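Local coordinates for protein N(G),N(G)-dimethylarginine dimethylaminohydrolase (Pseudomonas aeruginosa, PDB 1H70) that hydrolyses the methylated arginines ADMA and MMA, inhibitors of nitric oxide synthase, to citrulline and dimethylamine or methylamine, at residues 66-71 with 84-89; 76-81 with 88-93; 13-18 with 61-66; 112-117 with 140-145; 51-56 with 94-99. The protein carries 1 engineered substitution. All blocks are in the same frame, centred on the assembly; numbering follows the deposited sequence.

How the interactions relate
From the N terminus, segment 13-18 waits until 61-66 to close interaction 3, a loop that contains helix 29-43 and strand 49-53. Segment 51-56, at the end of that strand, opens before this closure and finds its partner 94-99 only later, so interactions 3 and 5 cross. Within the span of interaction 5 lie interactions 1 and 2, whose second segments share Gly88 and Glu89 and whose first segments carry the neighbouring strands 69-71 and 76-78. Interaction 4 follows in series, tying the loop after strand 105-107 to helix 136-148. Helix 89-100 thus links two sheets, while interactions 1 and 3 meet at the citrulline.

Interaction 1: 66-71 with 84-89; sequences EDPVLC and ESRRGE. With CIR (citrulline), chain B.
Asp67 and Arg86 are joined by a salt bridge through one atom of each: NH1 of Arg86 donates to Asp67 OD2 at 2.9 Å. The oxygen is approached on its anti side, tilted out of the carboxylate plane, with the carboxylate and guanidinium planes 69° apart. Asp67 OD2 has a second duty, accepting N6 of the citrulline at 2.8 Å, while Asp67 OD1 takes citrulline N8 at 2.9 Å; the two oxygens hold both nitrogens of the ureido group, one each. Glu66 OE1 receives the same citrulline N8 at 3.1 Å. Arg86 NH1 is shared too, giving a bond to the citrulline carboxylate atom O at 3.0 Å, in the guanidinium plane. What fixes the rotation of that plane is Glu89, gripped side-on: NE of Arg86 reaches Glu89 OE2 at 2.9 Å, and NH2 of Arg86 reaches Glu89 OE1 at 2.8 Å. The arginine chain bends at its third torsion (chi3 57°), turning the guanidinium back toward Glu89, which a type I turn from Arg86 to Glu89 keeps nearby. Asp67, Arg86 and Glu89 form a salt-bridge network in the citrulline pocket, an acidic setting that would probably suit the guanidinium of a methylated arginine.

Interaction 2: 76-81 with 88-93; sequences AIITRP and GETEII
In the beta-alpha-beta unit made by strand 76-78, helix 89-100 and the parallel strand 105-107, this contact lies at the first corner, where Thr90, in the opening turn of the helix, packs on the end of the strand. Ile78 meets it with its CG2 methyl, which lies 3.4 Å from Thr90 CB, tighter than usual van der Waals contact, and 3.6 Å from Thr90 CG2. The isoleucine places that branch with CG2 opposite the backbone N, while CG1 turns beside the N and leads to Val97 and Glu94 further along the helix. Thr90 CG2 has two further neighbours: the backbone carbonyl Thr79 O at 3.5 Å and, at the far end of the segment, Pro81 CD at 3.8 Å. One methyl thus touches Ile78, Thr79 and Pro81, with no hydrogen bond between the segments.

The hydroxyl faces another way. With chi1 at 54°, Thr90 OG1 stands between its own backbone N and carbonyl carbon and bonds to Arg87 O, in the turn that precedes the helix. Helical bonding here is thin, the bonds from Ile93 N to Glu89 O and to Thr90 O both being weak. Thr79 OG1 is hydrogen-bonded to Asp67 O. Apolar packing of a helix start against the strand it follows is the setting of a beta-alpha-beta crossover.

Interaction 3: 13-18 with 61-66; sequences RSLVDG and DSVFVE. With CIR (citrulline), chain B.
Residues 13-16 form a 3-10 segment, and Gly18 N bonds back to Leu15 O, whereas 61-66 begins with a type I turn from Asp61 to Phe64 and passes through an inverse gamma turn centred on Phe64. The backbones come nearest at Gly18 and Asp61, whose CA atoms are 5.2 Å apart. There Gly18 CA lies 3.5 Å from both Asp61 OD1 and Asp61 OD2. Asp61 OD1 accepts the citrulline N at 2.7 Å, and Asp61 OD2 is occupied by Leu19 N. The apolar half is a single methyl-to-methyl contact, Leu15 CD1 to Val63 CG1 at 3.7 Å, the valine holding CG1 between its backbone N and carbonyl carbon (chi1 62°). That same Val63 CG1 sits 3.7 Å above the centre of the Phe64 ring, a CH-pi arrangement, while Phe64 CD1 approaches the ligand C3 obliquely at 3.7 Å. Segment 61-66, with 13-18 packed beside it, forms part of the wall of the ligand pocket around the amino-acid end of citrulline.

Interaction 4: 112-117 with 140-145; sequences GTVEAG and RQMIAI
Val114 and Met142 make the apolar part of this contact: Val114 CG1 and Met142 CE stand 4.1 Å apart, the two side chains crossing at about a right angle. The methionine reaches the valine by folding, its CG lying opposite the backbone N but the chain bending at both chi2 (70°) and chi3 (76°), so that the terminal methyl is carried around to the valine's CG1 branch. Ile119 touches both residues and Ile77 and Ile128 border Met142, so the pair belongs to a larger hydrophobic layer between helix 136-148 and the neighbouring strands.

The polar part is proximity without bonding. Gln141 extends its amide to the chain at Gly112, with Gln141 NE2 at 3.8 Å from Gly112 N and 4.0 Å from Gly112 CA. Its hydrogen bonds go to other partners: NE2 to Glu137 OE2, and OE1 from Glu109 N.

As to backbone, the nearest approach is between Gly112 and Gln141, whose CA atoms are 7.2 Å apart. The loop is fixed instead by bonds of Val114 to Arg80 and of Ala116 to Asp67. With no hydrogen bond or salt bridge between the two segments, the direct contact is non-directional, and the polar bonds of the helix side chain Gln141 go to residues outside segment 112-117, while directional bonds fix the pocket-lining Gly117 from the side of Asp67.

Interaction 5: 51-56 with 94-99; sequences TLLPPD and EETVQR
Thr96 turns its hydroxyl beside the backbone N (chi1 -61°), which sends its CG2 methyl out opposite that nitrogen, and Thr51 does likewise (chi1 -64°). The two methyls therefore point at one another, tip to tip, with Thr51 CG2 and Thr96 CG2 4.2 Å apart. Leu53 comes in by a different route: its CG lies beside the backbone N and the chain is then extended, with both methyls set against Thr96 OG1. Leu53 CD2 is 3.5 Å from Thr96 OG1 and Leu53 CD1 is 3.7 Å from it, the side chains sliding past each other in opposite directions. Thr51 and Leu53 sit on the same side of strand 49-53, two residues apart, so both can reach one helical residue. This is helix-on-sheet packing. Helix 89-100 lies between this sheet, in which strand 49-53 runs parallel to strand 5-9, and the sheet of strands 69-71, 76-78 and 105-107, toward which Val97 turns to meet Ala76 and Ile78. Thr96 also touches Ile7 on the adjacent strand, and Leu53 packs against both Ile7 and Arg9. The helix is kinked close by, where Glu95 N and Thr96 N lack bonds to the preceding turn.

Interaction 1: 66-71 with 84-89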
# COMPACT_ATOMS: atom_id res chain seq x y z
N GLU A 66 -3.42 2.65 -3.61
CA GLU A 66 -3.61 1.82 -2.42
C GLU A 66 -4.56 2.47 -1.42
O GLU A 66 -5.31 1.76 -0.80
CB GLU A 66 -2.25 1.58 -1.73
CG GLU A 66 -2.35 0.97 -0.34
CD GLU A 66 -1.13 0.16 0.03
OE1 GLU A 66 -0.15 0.76 0.53
OE2 GLU A 66 -1.14 -1.06 -0.15
N ASP A 67 -4.54 3.79 -1.25
CA ASP A 67 -5.36 4.40 -0.18
C ASP A 67 -6.88 4.42 -0.33
O ASP A 67 -7.60 4.16 0.63
CB ASP A 67 -4.76 5.76 0.19
CG ASP A 67 -3.35 5.61 0.66
OD1 ASP A 67 -3.11 4.73 1.54
OD2 ASP A 67 -2.45 6.30 0.18
N PRO A 68 -7.41 4.74 -1.51
CA PRO A 68 -8.87 4.81 -1.69
C PRO A 68 -9.67 3.51 -1.63
O PRO A 68 -10.90 3.59 -1.61
CB PRO A 68 -9.04 5.48 -3.06
CG PRO A 68 -7.70 5.43 -3.73
CD PRO A 68 -6.66 5.17 -2.71
N VAL A 69 -9.07 2.32 -1.61
CA VAL A 69 -9.82 1.09 -1.60
C VAL A 69 -9.05 -0.04 -0.95
O VAL A 69 -7.82 -0.05 -0.97
CB VAL A 69 -10.09 0.51 -3.03
CG1 VAL A 69 -11.27 -0.48 -2.98
CG2 VAL A 69 -10.33 1.57 -4.10
N LEU A 70 -9.79 -0.98 -0.38
CA LEU A 70 -9.21 -2.22 0.12
C LEU A 70 -9.86 -3.35 -0.67
O LEU A 70 -11.07 -3.57 -0.55
CB LEU A 70 -9.47 -2.43 1.61
CG LEU A 70 -8.89 -3.74 2.15
CD1 LEU A 70 -7.36 -3.63 2.23
CD2 LEU A 70 -9.53 -4.09 3.53
N CYS A 71 -9.07 -4.08 -1.46
CA CYS A 71 -9.60 -5.20 -2.22
C CYS A 71 -9.25 -6.51 -1.51
O CYS A 71 -8.08 -6.77 -1.28
CB CYS A 71 -8.97 -5.22 -3.60
SG CYS A 71 -9.37 -3.71 -4.49
N GLU A 84 -7.79 15.75 3.30
CA GLU A 84 -8.80 16.55 2.58
C GLU A 84 -8.67 16.51 1.05
O GLU A 84 -9.65 16.28 0.34
CB GLU A 84 -8.67 18.03 3.02
N SER A 85 -7.47 16.76 0.54
CA SER A 85 -7.21 16.76 -0.90
C SER A 85 -7.31 15.39 -1.59
O SER A 85 -7.32 15.32 -2.82
CB SER A 85 -5.82 17.31 -1.17
OG SER A 85 -4.81 16.45 -0.63
N ARG A 86 -7.39 14.31 -0.83
CA ARG A 86 -7.46 12.98 -1.41
C ARG A 86 -8.80 12.27 -1.23
O ARG A 86 -8.98 11.20 -1.80
CB ARG A 86 -6.34 12.11 -0.80
CG ARG A 86 -4.93 12.68 -0.99
CD ARG A 86 -3.87 11.58 -0.81
NE ARG A 86 -4.13 10.48 -1.76
CZ ARG A 86 -3.61 9.28 -1.66
NH1 ARG A 86 -2.74 9.02 -0.69
NH2 ARG A 86 -3.95 8.34 -2.52
N ARG A 87 -9.74 12.85 -0.47
CA ARG A 87 -11.03 12.18 -0.27
C ARG A 87 -11.76 11.86 -1.56
O ARG A 87 -12.30 10.77 -1.71
CB ARG A 87 -11.96 12.95 0.68
CG ARG A 87 -13.11 12.08 1.20
CD ARG A 87 -13.74 12.64 2.43
NE ARG A 87 -12.84 12.61 3.57
CZ ARG A 87 -12.86 13.50 4.56
NH1 ARG A 87 -13.76 14.49 4.57
NH2 ARG A 87 -11.99 13.40 5.55
N GLY A 88 -11.74 12.77 -2.52
CA GLY A 88 -12.39 12.61 -3.80
C GLY A 88 -11.81 11.53 -4.72
O GLY A 88 -12.39 11.21 -5.75
N GLU A 89 -10.65 10.97 -4.36
CA GLU A 89 -10.05 9.90 -5.14
C GLU A 89 -10.90 8.64 -5.16
O GLU A 89 -10.75 7.79 -6.06
CB GLU A 89 -8.65 9.53 -4.63
CG GLU A 89 -7.69 10.69 -4.85
CD GLU A 89 -6.27 10.38 -4.42
OE1 GLU A 89 -5.92 9.17 -4.37
OE2 GLU A 89 -5.53 11.36 -4.12
C CIR B . 0.01 11.32 0.89
O CIR B . -1.18 10.91 1.08
OXT CIR B . 0.55 12.13 1.76
CA CIR B . 0.80 10.84 -0.29
N CIR B . 1.77 11.87 -0.70
C3 CIR B . 1.53 9.52 0.08
C4 CIR B . 0.50 8.40 0.28
C5 CIR B . 1.21 7.12 0.68
N6 CIR B . 0.27 6.00 0.80
C7 CIR B . 0.61 4.74 0.98
O7 CIR B . 1.79 4.36 1.04
N8 CIR B . -0.38 3.82 1.07

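Interaction 2: 76-81 with 88-93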
# COMPACT_ATOMS: atom_id res chain seq x y z
N ALA A 76 -14.74 -5.62 -1.91
CA ALA A 76 -13.91 -4.43 -1.98
C ALA A 76 -14.61 -3.38 -1.10
O ALA A 76 -15.85 -3.27 -1.11
CB ALA A 76 -13.73 -3.89 -3.38
N ILE A 77 -13.82 -2.64 -0.36
CA ILE A 77 -14.34 -1.60 0.51
C ILE A 77 -13.71 -0.28 0.09
O ILE A 77 -12.49 -0.12 0.21
CB ILE A 77 -13.94 -1.86 1.99
CG1 ILE A 77 -14.33 -3.27 2.45
CG2 ILE A 77 -14.61 -0.86 2.92
CD1 ILE A 77 -13.17 -4.30 2.41
N ILE A 78 -14.53 0.64 -0.40
CA ILE A 78 -14.06 1.96 -0.75
C ILE A 78 -13.83 2.67 0.57
O ILE A 78 -14.70 2.62 1.44
CB ILE A 78 -15.12 2.71 -1.57
CG1 ILE A 78 -15.48 1.93 -2.82
CG2 ILE A 78 -14.66 4.12 -1.95
CD1 ILE A 78 -14.34 1.70 -3.77
N THR A 79 -12.68 3.29 0.71
CA THR A 79 -12.35 3.92 1.98
C THR A 79 -12.86 5.36 2.05
O THR A 79 -13.79 5.75 1.32
CB THR A 79 -10.83 3.85 2.22
OG1 THR A 79 -10.14 4.61 1.22
CG2 THR A 79 -10.32 2.39 2.11
N ARG A 80 -12.30 6.15 2.96
CA ARG A 80 -12.68 7.54 3.14
C ARG A 80 -11.44 8.28 3.66
O ARG A 80 -11.23 8.43 4.86
CB ARG A 80 -13.84 7.64 4.14
CG ARG A 80 -14.47 9.03 4.20
CD ARG A 80 -15.93 9.00 4.72
NE ARG A 80 -16.47 10.35 4.81
CZ ARG A 80 -16.27 11.18 5.83
NH1 ARG A 80 -15.55 10.80 6.88
NH2 ARG A 80 -16.81 12.40 5.81
N PRO A 81 -10.58 8.68 2.73
CA PRO A 81 -9.31 9.31 3.09
C PRO A 81 -9.41 10.43 4.10
O PRO A 81 -10.31 11.27 4.06
CB PRO A 81 -8.73 9.76 1.76
CG PRO A 81 -9.30 8.76 0.76
CD PRO A 81 -10.72 8.49 1.28
N GLY A 88 -11.74 12.77 -2.52
CA GLY A 88 -12.39 12.61 -3.80
C GLY A 88 -11.81 11.53 -4.72
O GLY A 88 -12.39 11.21 -5.75
N GLU A 89 -10.65 10.97 -4.36
CA GLU A 89 -10.05 9.90 -5.14
C GLU A 89 -10.90 8.64 -5.16
O GLU A 89 -10.75 7.79 -6.06
CB GLU A 89 -8.65 9.53 -4.63
CG GLU A 89 -7.69 10.69 -4.85
CD GLU A 89 -6.27 10.38 -4.42
OE1 GLU A 89 -5.92 9.17 -4.37
OE2 GLU A 89 -5.53 11.36 -4.12
N THR A 90 -11.78 8.48 -4.17
CA THR A 90 -12.64 7.30 -4.16
C THR A 90 -13.59 7.30 -5.35
O THR A 90 -13.93 6.26 -5.89
CB THR A 90 -13.47 7.20 -2.86
OG1 THR A 90 -14.19 8.42 -2.65
CG2 THR A 90 -12.53 7.01 -1.67
N GLU A 91 -14.02 8.50 -5.76
CA GLU A 91 -14.97 8.63 -6.85
C GLU A 91 -14.43 8.23 -8.21
O GLU A 91 -15.16 7.67 -9.03
CB GLU A 91 -15.49 10.08 -6.93
CG GLU A 91 -16.15 10.57 -5.65
CD GLU A 91 -17.50 9.93 -5.40
OE1 GLU A 91 -17.77 9.53 -4.24
OE2 GLU A 91 -18.31 9.82 -6.34
N ILE A 92 -13.16 8.51 -8.46
CA ILE A 92 -12.55 8.21 -9.74
C ILE A 92 -12.07 6.77 -9.84
O ILE A 92 -11.68 6.31 -10.93
CB ILE A 92 -11.42 9.22 -10.08
CG1 ILE A 92 -10.36 9.26 -8.98
CG2 ILE A 92 -12.00 10.60 -10.27
CD1 ILE A 92 -9.12 10.02 -9.42
N ILE A 93 -12.12 6.02 -8.75
CA ILE A 93 -11.73 4.61 -8.81
C ILE A 93 -12.90 3.67 -8.67
O ILE A 93 -12.77 2.47 -8.91
CB ILE A 93 -10.66 4.28 -7.78
CG1 ILE A 93 -9.87 3.03 -8.22
CG2 ILE A 93 -11.29 4.08 -6.41
CD1 ILE A 93 -8.53 2.89 -7.57

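Interaction 3: 13-18 with 61-66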
# COMPACT_ATOMS: atom_id res chain seq x y z
N ARG A 13 0.70 15.38 -13.77
CA ARG A 13 1.74 16.38 -13.71
C ARG A 13 1.72 17.03 -12.33
O ARG A 13 2.77 17.46 -11.82
CB ARG A 13 1.56 17.46 -14.77
CG ARG A 13 1.87 17.02 -16.20
CD ARG A 13 1.56 18.11 -17.23
NE ARG A 13 0.13 18.42 -17.29
CZ ARG A 13 -0.74 17.72 -18.02
NH1 ARG A 13 -0.32 16.68 -18.70
NH2 ARG A 13 -2.03 18.04 -18.04
N SER A 14 0.53 17.13 -11.73
CA SER A 14 0.39 17.73 -10.39
C SER A 14 1.04 16.92 -9.26
O SER A 14 1.04 17.37 -8.11
CB SER A 14 -1.07 18.06 -10.05
OG SER A 14 -1.86 16.90 -10.09
N LEU A 15 1.59 15.76 -9.59
CA LEU A 15 2.34 14.91 -8.64
C LEU A 15 3.41 15.74 -7.93
O LEU A 15 3.71 15.51 -6.76
CB LEU A 15 3.07 13.79 -9.38
CG LEU A 15 3.87 12.80 -8.51
CD1 LEU A 15 2.95 11.72 -7.99
CD2 LEU A 15 5.04 12.16 -9.27
N VAL A 16 4.02 16.69 -8.64
CA VAL A 16 5.06 17.53 -8.05
C VAL A 16 4.57 18.24 -6.80
O VAL A 16 5.39 18.59 -5.94
CB VAL A 16 5.64 18.56 -9.02
CG1 VAL A 16 6.21 17.86 -10.26
CG2 VAL A 16 4.61 19.60 -9.41
N ASP A 17 3.25 18.47 -6.72
CA ASP A 17 2.62 19.13 -5.59
C ASP A 17 1.91 18.14 -4.66
O ASP A 17 0.96 18.51 -3.94
CB ASP A 17 1.57 20.14 -6.11
CG ASP A 17 2.18 21.24 -6.96
OD1 ASP A 17 3.32 21.66 -6.66
OD2 ASP A 17 1.61 21.74 -7.93
N GLY A 18 2.34 16.88 -4.66
CA GLY A 18 1.75 15.88 -3.79
C GLY A 18 2.02 16.20 -2.32
O GLY A 18 3.01 16.83 -2.01
N ASP A 61 -1.91 13.25 -5.71
CA ASP A 61 -1.48 11.99 -5.10
C ASP A 61 -2.29 10.78 -5.57
O ASP A 61 -2.17 9.69 -4.99
CB ASP A 61 -1.62 12.09 -3.58
CG ASP A 61 -0.59 13.01 -2.95
OD1 ASP A 61 0.61 12.64 -2.99
OD2 ASP A 61 -0.94 14.08 -2.39
N SER A 62 -3.08 10.92 -6.64
CA SER A 62 -3.94 9.83 -7.12
C SER A 62 -3.21 8.58 -7.68
O SER A 62 -3.78 7.49 -7.81
CB SER A 62 -5.05 10.37 -8.06
OG SER A 62 -4.47 10.95 -9.20
N VAL A 63 -1.90 8.70 -7.89
CA VAL A 63 -1.06 7.58 -8.29
C VAL A 63 -1.02 6.57 -7.16
O VAL A 63 -0.80 5.38 -7.39
CB VAL A 63 0.39 8.06 -8.59
CG1 VAL A 63 1.05 8.66 -7.35
CG2 VAL A 63 1.25 6.93 -9.16
N PHE A 64 -1.24 7.02 -5.92
CA PHE A 64 -1.25 6.14 -4.76
C PHE A 64 -2.62 5.50 -4.55
O PHE A 64 -3.33 5.74 -3.56
CB PHE A 64 -0.80 6.89 -3.50
CG PHE A 64 0.59 7.48 -3.67
CD1 PHE A 64 0.81 8.83 -3.47
CD2 PHE A 64 1.63 6.66 -4.05
CE1 PHE A 64 2.08 9.36 -3.63
CE2 PHE A 64 2.93 7.19 -4.21
CZ PHE A 64 3.15 8.54 -3.99
N VAL A 65 -2.98 4.64 -5.50
CA VAL A 65 -4.27 3.95 -5.51
C VAL A 65 -4.49 3.00 -4.33
O VAL A 65 -5.64 2.61 -4.06
CB VAL A 65 -4.51 3.18 -6.83
CG1 VAL A 65 -4.56 4.16 -8.00
CG2 VAL A 65 -3.43 2.08 -7.04
N GLU A 66 -3.42 2.65 -3.61
CA GLU A 66 -3.61 1.82 -2.42
C GLU A 66 -4.56 2.47 -1.42
O GLU A 66 -5.31 1.76 -0.80
CB GLU A 66 -2.25 1.58 -1.73
CG GLU A 66 -2.35 0.97 -0.34
CD GLU A 66 -1.13 0.16 0.03
OE1 GLU A 66 -0.15 0.76 0.53
OE2 GLU A 66 -1.14 -1.06 -0.15
C CIR B . 0.01 11.32 0.89
O CIR B . -1.18 10.91 1.08
OXT CIR B . 0.55 12.13 1.76
CA CIR B . 0.80 10.84 -0.29
N CIR B . 1.77 11.87 -0.70
C3 CIR B . 1.53 9.52 0.08
C4 CIR B . 0.50 8.40 0.28
C5 CIR B . 1.21 7.12 0.68
N6 CIR B . 0.27 6.00 0.80
C7 CIR B . 0.61 4.74 0.98
O7 CIR B . 1.79 4.36 1.04
N8 CIR B . -0.38 3.82 1.07

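Interaction 4: 112-117 with 140-145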
# COMPACT_ATOMS: atom_id res chain seq x y z
N GLY A 112 -16.19 8.20 9.96
CA GLY A 112 -14.97 7.40 9.86
C GLY A 112 -14.06 7.92 8.75
O GLY A 112 -14.51 8.54 7.80
N THR A 113 -12.78 7.65 8.89
CA THR A 113 -11.77 8.10 7.96
C THR A 113 -10.84 6.87 7.82
O THR A 113 -10.44 6.28 8.82
CB THR A 113 -11.23 9.35 8.70
OG1 THR A 113 -11.64 10.60 8.07
CG2 THR A 113 -9.84 9.30 8.98
N VAL A 114 -10.57 6.38 6.60
CA VAL A 114 -9.65 5.23 6.44
C VAL A 114 -8.82 5.44 5.18
O VAL A 114 -9.37 5.86 4.19
CB VAL A 114 -10.35 3.86 6.23
CG1 VAL A 114 -9.36 2.75 5.87
CG2 VAL A 114 -11.10 3.40 7.49
N GLU A 115 -7.53 5.13 5.24
CA GLU A 115 -6.68 5.11 4.05
C GLU A 115 -6.05 3.72 4.10
O GLU A 115 -5.42 3.38 5.09
CB GLU A 115 -5.62 6.22 3.99
CG GLU A 115 -6.27 7.57 3.68
CD GLU A 115 -5.35 8.77 3.75
OE1 GLU A 115 -4.11 8.60 3.72
OE2 GLU A 115 -5.89 9.90 3.81
N ALA A 116 -6.24 2.94 3.02
CA ALA A 116 -5.81 1.54 3.01
C ALA A 116 -4.32 1.25 3.15
O ALA A 116 -3.94 0.10 3.36
CB ALA A 116 -6.40 0.77 1.79
N GLY A 117 -3.47 2.27 3.09
CA GLY A 117 -2.04 2.08 3.34
C GLY A 117 -1.83 1.71 4.80
O GLY A 117 -0.78 1.21 5.20
N ARG A 140 -13.06 0.78 13.00
CA ARG A 140 -14.23 0.04 13.48
C ARG A 140 -15.16 -0.38 12.34
O ARG A 140 -15.56 -1.52 12.25
CB ARG A 140 -15.00 0.91 14.47
CG ARG A 140 -16.24 0.22 15.08
CD ARG A 140 -17.19 1.19 15.76
NE ARG A 140 -17.95 1.99 14.80
CZ ARG A 140 -19.00 1.54 14.13
NH1 ARG A 140 -19.38 0.28 14.29
NH2 ARG A 140 -19.65 2.34 13.29
N GLN A 141 -15.50 0.58 11.48
CA GLN A 141 -16.37 0.32 10.36
C GLN A 141 -15.76 -0.74 9.45
O GLN A 141 -16.46 -1.65 9.00
CB GLN A 141 -16.65 1.61 9.59
CG GLN A 141 -17.69 2.48 10.24
CD GLN A 141 -17.95 3.70 9.38
OE1 GLN A 141 -18.07 3.57 8.17
NE2 GLN A 141 -18.00 4.87 10.01
N MET A 142 -14.46 -0.63 9.19
CA MET A 142 -13.77 -1.60 8.34
C MET A 142 -13.77 -2.99 8.97
O MET A 142 -14.02 -3.99 8.31
CB MET A 142 -12.34 -1.14 8.03
CG MET A 142 -11.57 -2.10 7.13
SD MET A 142 -12.21 -2.10 5.44
CE MET A 142 -11.55 -0.54 4.81
N ILE A 143 -13.47 -3.07 10.27
CA ILE A 143 -13.46 -4.41 10.90
C ILE A 143 -14.85 -5.04 10.82
O ILE A 143 -14.98 -6.24 10.56
CB ILE A 143 -12.93 -4.34 12.36
CG1 ILE A 143 -11.41 -4.08 12.31
CG2 ILE A 143 -13.21 -5.65 13.09
CD1 ILE A 143 -10.81 -3.57 13.59
N ALA A 144 -15.90 -4.24 11.01
CA ALA A 144 -17.28 -4.78 10.96
C ALA A 144 -17.60 -5.34 9.57
O ALA A 144 -18.23 -6.40 9.45
CB ALA A 144 -18.30 -3.72 11.39
N ILE A 145 -17.17 -4.63 8.52
CA ILE A 145 -17.41 -5.10 7.15
C ILE A 145 -16.67 -6.40 6.90
O ILE A 145 -17.22 -7.36 6.35
CB ILE A 145 -16.98 -4.03 6.14
CG1 ILE A 145 -17.91 -2.82 6.20
CG2 ILE A 145 -17.02 -4.62 4.72
CD1 ILE A 145 -17.30 -1.57 5.55

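Interaction 5: 51-56 with 94-99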
# COMPACT_ATOMS: atom_id res chain seq x y z
N THR A 51 -4.57 -3.39 -14.65
CA THR A 51 -5.52 -2.37 -15.09
C THR A 51 -4.86 -1.05 -14.77
O THR A 51 -4.68 -0.73 -13.61
CB THR A 51 -6.85 -2.52 -14.35
OG1 THR A 51 -7.41 -3.79 -14.71
CG2 THR A 51 -7.84 -1.42 -14.79
N LEU A 52 -4.50 -0.28 -15.79
CA LEU A 52 -3.78 0.96 -15.62
C LEU A 52 -4.68 2.12 -15.95
O LEU A 52 -5.04 2.30 -17.09
CB LEU A 52 -2.55 0.91 -16.54
CG LEU A 52 -1.62 2.12 -16.62
CD1 LEU A 52 -1.16 2.59 -15.24
CD2 LEU A 52 -0.41 1.78 -17.52
N LEU A 53 -5.04 2.88 -14.92
CA LEU A 53 -5.97 4.02 -15.10
C LEU A 53 -5.25 5.28 -15.50
O LEU A 53 -4.07 5.42 -15.22
CB LEU A 53 -6.77 4.23 -13.81
CG LEU A 53 -7.41 2.89 -13.34
CD1 LEU A 53 -8.05 3.10 -11.98
CD2 LEU A 53 -8.46 2.47 -14.37
N PRO A 54 -5.97 6.20 -16.16
CA PRO A 54 -5.38 7.46 -16.64
C PRO A 54 -5.12 8.46 -15.50
O PRO A 54 -5.74 8.43 -14.41
CB PRO A 54 -6.45 8.01 -17.60
CG PRO A 54 -7.75 7.40 -17.09
CD PRO A 54 -7.38 6.03 -16.54
N PRO A 55 -4.22 9.39 -15.75
CA PRO A 55 -3.90 10.40 -14.73
C PRO A 55 -5.07 11.33 -14.48
O PRO A 55 -5.93 11.53 -15.35
CB PRO A 55 -2.72 11.16 -15.35
CG PRO A 55 -2.80 10.91 -16.82
CD PRO A 55 -3.46 9.56 -17.01
N ASP A 56 -5.13 11.93 -13.28
CA ASP A 56 -6.20 12.89 -13.00
C ASP A 56 -5.49 14.07 -12.36
O ASP A 56 -5.05 13.98 -11.22
CB ASP A 56 -7.25 12.34 -12.05
CG ASP A 56 -8.48 13.22 -11.99
OD1 ASP A 56 -8.37 14.48 -12.06
OD2 ASP A 56 -9.62 12.70 -11.93
N GLU A 94 -14.05 4.20 -8.26
CA GLU A 94 -15.24 3.39 -8.02
C GLU A 94 -15.70 2.54 -9.21
O GLU A 94 -16.07 1.39 -9.02
CB GLU A 94 -16.42 4.22 -7.50
CG GLU A 94 -17.49 3.29 -6.94
CD GLU A 94 -18.29 3.82 -5.76
OE1 GLU A 94 -17.76 4.61 -4.94
OE2 GLU A 94 -19.48 3.40 -5.66
N GLU A 95 -15.65 3.07 -10.42
CA GLU A 95 -16.11 2.31 -11.59
C GLU A 95 -15.26 1.05 -11.82
O GLU A 95 -15.77 -0.04 -12.11
CB GLU A 95 -16.14 3.23 -12.81
N THR A 96 -13.95 1.18 -11.67
CA THR A 96 -13.07 0.03 -11.81
C THR A 96 -13.36 -1.03 -10.77
O THR A 96 -13.42 -2.21 -11.08
CB THR A 96 -11.61 0.51 -11.65
OG1 THR A 96 -11.31 1.46 -12.67
CG2 THR A 96 -10.62 -0.63 -11.79
N VAL A 97 -13.50 -0.60 -9.51
CA VAL A 97 -13.74 -1.57 -8.43
C VAL A 97 -15.07 -2.30 -8.68
O VAL A 97 -15.18 -3.52 -8.52
CB VAL A 97 -13.74 -0.85 -7.05
CG1 VAL A 97 -14.22 -1.77 -5.93
CG2 VAL A 97 -12.33 -0.34 -6.75
N GLN A 98 -16.07 -1.52 -9.07
CA GLN A 98 -17.40 -2.07 -9.34
C GLN A 98 -17.34 -3.15 -10.44
O GLN A 98 -18.00 -4.17 -10.37
CB GLN A 98 -18.34 -0.91 -9.72
CG GLN A 98 -19.80 -1.24 -9.54
CD GLN A 98 -20.21 -1.36 -8.08
OE1 GLN A 98 -20.65 -2.43 -7.68
NE2 GLN A 98 -20.05 -0.29 -7.30
N ARG A 99 -16.49 -2.95 -11.44
CA ARG A 99 -16.34 -3.93 -12.51
C ARG A 99 -15.70 -5.23 -12.04
O ARG A 99 -16.02 -6.30 -12.52
CB ARG A 99 -15.53 -3.34 -13.68
CG ARG A 99 -15.61 -4.18 -14.93
CD ARG A 99 -14.96 -3.51 -16.12
NE ARG A 99 -14.90 -2.06 -16.01
CZ ARG A 99 -13.75 -1.41 -15.83
NH1 ARG A 99 -12.60 -2.07 -15.74
NH2 ARG A 99 -13.77 -0.10 -15.76